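PDB 2QPQ: protein Bug27 from Bordetella pertussis, which probably binds a small solute in the periplasm, as a Venus flytrap solute-binding protein of the Bug family. Local coordinates for residues R56-R61 with S67-N72. Residues are numbered along the deposited sequence; the frame is centred on the assembly and turned at random.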
loop_
_atom_site.group_PDB
_atom_site.type_symbol
_atom_site.label_atom_id
_atom_site.label_comp_id
_atom_site.label_asym_id
_atom_site.label_seq_id
_atom_site.Cartn_x
_atom_site.Cartn_y
_atom_site.Cartn_z
ATOM N N ARG A 56 -10.946 -13.944 -1.859
ATOM C CA ARG A 56 -12.089 -14.840 -2.082
ATOM C C ARG A 56 -12.106 -15.948 -1.021
ATOM O O ARG A 56 -13.154 -16.331 -0.526
ATOM C CB ARG A 56 -11.994 -15.457 -3.475
ATOM C CG ARG A 56 -13.287 -16.183 -3.898
ATOM C CD ARG A 56 -13.012 -17.043 -5.110
ATOM N NE ARG A 56 -14.173 -17.144 -6.006
ATOM C CZ ARG A 56 -14.196 -17.887 -7.110
ATOM N NH1 ARG A 56 -13.124 -18.606 -7.447
ATOM N NH2 ARG A 56 -15.293 -17.924 -7.873
ATOM N N LEU A 57 -10.926 -16.438 -0.663
ATOM C CA LEU A 57 -10.782 -17.458 0.343
ATOM C C LEU A 57 -11.389 -16.977 1.674
ATOM O O LEU A 57 -12.243 -17.648 2.253
ATOM C CB LEU A 57 -9.301 -17.809 0.521
ATOM C CG LEU A 57 -8.923 -18.912 1.514
ATOM C CD1 LEU A 57 -9.541 -20.240 1.057
ATOM C CD2 LEU A 57 -7.423 -19.072 1.626
ATOM N N VAL A 58 -10.934 -15.823 2.166
ATOM C CA VAL A 58 -11.485 -15.300 3.402
ATOM C C VAL A 58 -12.975 -14.964 3.326
ATOM O O VAL A 58 -13.673 -15.191 4.298
ATOM C CB VAL A 58 -10.643 -14.103 3.948
ATOM C CG1 VAL A 58 -11.229 -13.539 5.256
ATOM C CG2 VAL A 58 -9.212 -14.605 4.208
ATOM N N ALA A 59 -13.442 -14.369 2.221
ATOM C CA ALA A 59 -14.888 -14.087 2.003
ATOM C C ALA A 59 -15.753 -15.320 2.280
ATOM O O ALA A 59 -16.925 -15.192 2.666
ATOM C CB ALA A 59 -15.123 -13.598 0.583
ATOM N N ASP A 60 -15.188 -16.503 2.040
ATOM C CA ASP A 60 -15.947 -17.756 2.160
ATOM C C ASP A 60 -15.769 -18.447 3.496
ATOM O O ASP A 60 -16.372 -19.494 3.730
ATOM C CB ASP A 60 -15.503 -18.714 1.037
ATOM C CG ASP A 60 -16.138 -18.371 -0.305
ATOM O OD1 ASP A 60 -17.111 -17.588 -0.363
ATOM O OD2 ASP A 60 -15.682 -18.914 -1.321
ATOM N N ARG A 61 -14.918 -17.911 4.364
ATOM C CA ARG A 61 -14.742 -18.477 5.706
ATOM C C ARG A 61 -15.828 -18.004 6.675
ATOM O O ARG A 61 -16.491 -16.976 6.423
ATOM C CB ARG A 61 -13.369 -18.081 6.291
ATOM C CG ARG A 61 -12.167 -18.691 5.574
ATOM C CD ARG A 61 -11.931 -20.186 5.948
ATOM N NE ARG A 61 -10.724 -20.679 5.262
ATOM C CZ ARG A 61 -9.464 -20.527 5.698
ATOM N NH1 ARG A 61 -9.197 -19.935 6.859
ATOM N NH2 ARG A 61 -8.452 -21.030 4.975
ATOM N N SER A 67 -10.425 -16.345 10.804
ATOM C CA SER A 67 -9.913 -16.181 9.448
ATOM C C SER A 67 -9.840 -14.691 9.177
ATOM O O SER A 67 -10.859 -13.976 9.207
ATOM C CB SER A 67 -10.813 -16.846 8.398
ATOM O OG SER A 67 -10.962 -18.243 8.670
ATOM N N LEU A 68 -8.637 -14.226 8.879
ATOM C CA LEU A 68 -8.419 -12.801 8.649
ATOM C C LEU A 68 -7.667 -12.621 7.338
ATOM O O LEU A 68 -6.986 -13.539 6.870
ATOM C CB LEU A 68 -7.607 -12.181 9.792
ATOM C CG LEU A 68 -8.213 -12.154 11.195
ATOM C CD1 LEU A 68 -7.787 -13.427 11.900
ATOM C CD2 LEU A 68 -7.636 -10.935 11.952
ATOM N N LEU A 69 -7.817 -11.447 6.744
ATOM C CA LEU A 69 -7.171 -11.118 5.490
ATOM C C LEU A 69 -6.261 -9.935 5.738
ATOM O O LEU A 69 -6.723 -8.894 6.186
ATOM C CB LEU A 69 -8.224 -10.751 4.428
ATOM C CG LEU A 69 -7.599 -10.584 3.035
ATOM C CD1 LEU A 69 -7.158 -11.954 2.439
ATOM C CD2 LEU A 69 -8.627 -9.868 2.129
ATOM N N MET A 70 -4.964 -10.112 5.510
ATOM C CA MET A 70 -4.032 -8.980 5.608
ATOM C C MET A 70 -3.998 -8.250 4.268
ATOM O O MET A 70 -3.655 -8.850 3.260
ATOM C CB MET A 70 -2.605 -9.432 5.975
ATOM C CG MET A 70 -1.717 -8.176 6.177
ATOM S SD MET A 70 -1.817 -7.600 7.913
ATOM C CE MET A 70 -1.112 -5.979 7.769
ATOM N N VAL A 71 -4.371 -6.980 4.276
ATOM C CA VAL A 71 -4.544 -6.173 3.059
ATOM C C VAL A 71 -3.669 -4.927 3.062
ATOM O O VAL A 71 -3.265 -4.401 4.116
ATOM C CB VAL A 71 -6.071 -5.749 2.822
ATOM C CG1 VAL A 71 -6.945 -6.993 2.582
ATOM C CG2 VAL A 71 -6.675 -4.899 4.045
ATOM N N ASN A 72 -3.444 -4.408 1.868
ATOM C CA ASN A 72 -3.044 -3.029 1.750
ATOM C C ASN A 72 -4.004 -2.321 0.789
ATOM O O ASN A 72 -4.981 -2.920 0.330
ATOM C CB ASN A 72 -1.576 -2.909 1.322
ATOM C CG ASN A 72 -1.298 -3.576 -0.013
ATOM O OD1 ASN A 72 -0.564 -4.563 -0.085
ATOM N ND2 ASN A 72 -1.855 -3.041 -1.058
#
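V58, on the last turn of helix 52-59, drives both its methyls against strand 67-72. Its CG2 meets L69 CD1 at 3.8 Å and sits 3.6 Å from the carbonyl oxygen L68 O, while CG1 lies 4.0 Å from S67 O. A beta-branched residue suits this spot: with CG1 anti to the backbone N (chi1 180°), its short fork spreads over the strand backbone and fits where the CA atoms of V58 and S67 are 6.3 Å apart. The longer L69 reaches back from the strand to meet it, and I13 of strand 10-14 touches both side chains.

Beyond the helix, R61 bends at chi2 (-77°) and curls round the S67 hydroxyl. R61 CB lies 3.5 Å from S67 CB, and R61 NH1 donates a hydrogen bond to S67 OG, 3.0 Å long with an N-H...O angle of 157°; the oxygen lies close to the guanidinium plane. Serine is small enough to fit inside this bend yet offers an acceptor. The same NH1 forms a salt bridge with D11, which helps fix the guanidinium beside the neighbouring strand.

Helix 52-59 thus packs on the parallel strand pair 10-14 and 67-72, as in the alpha/beta domains of periplasmic binding proteins.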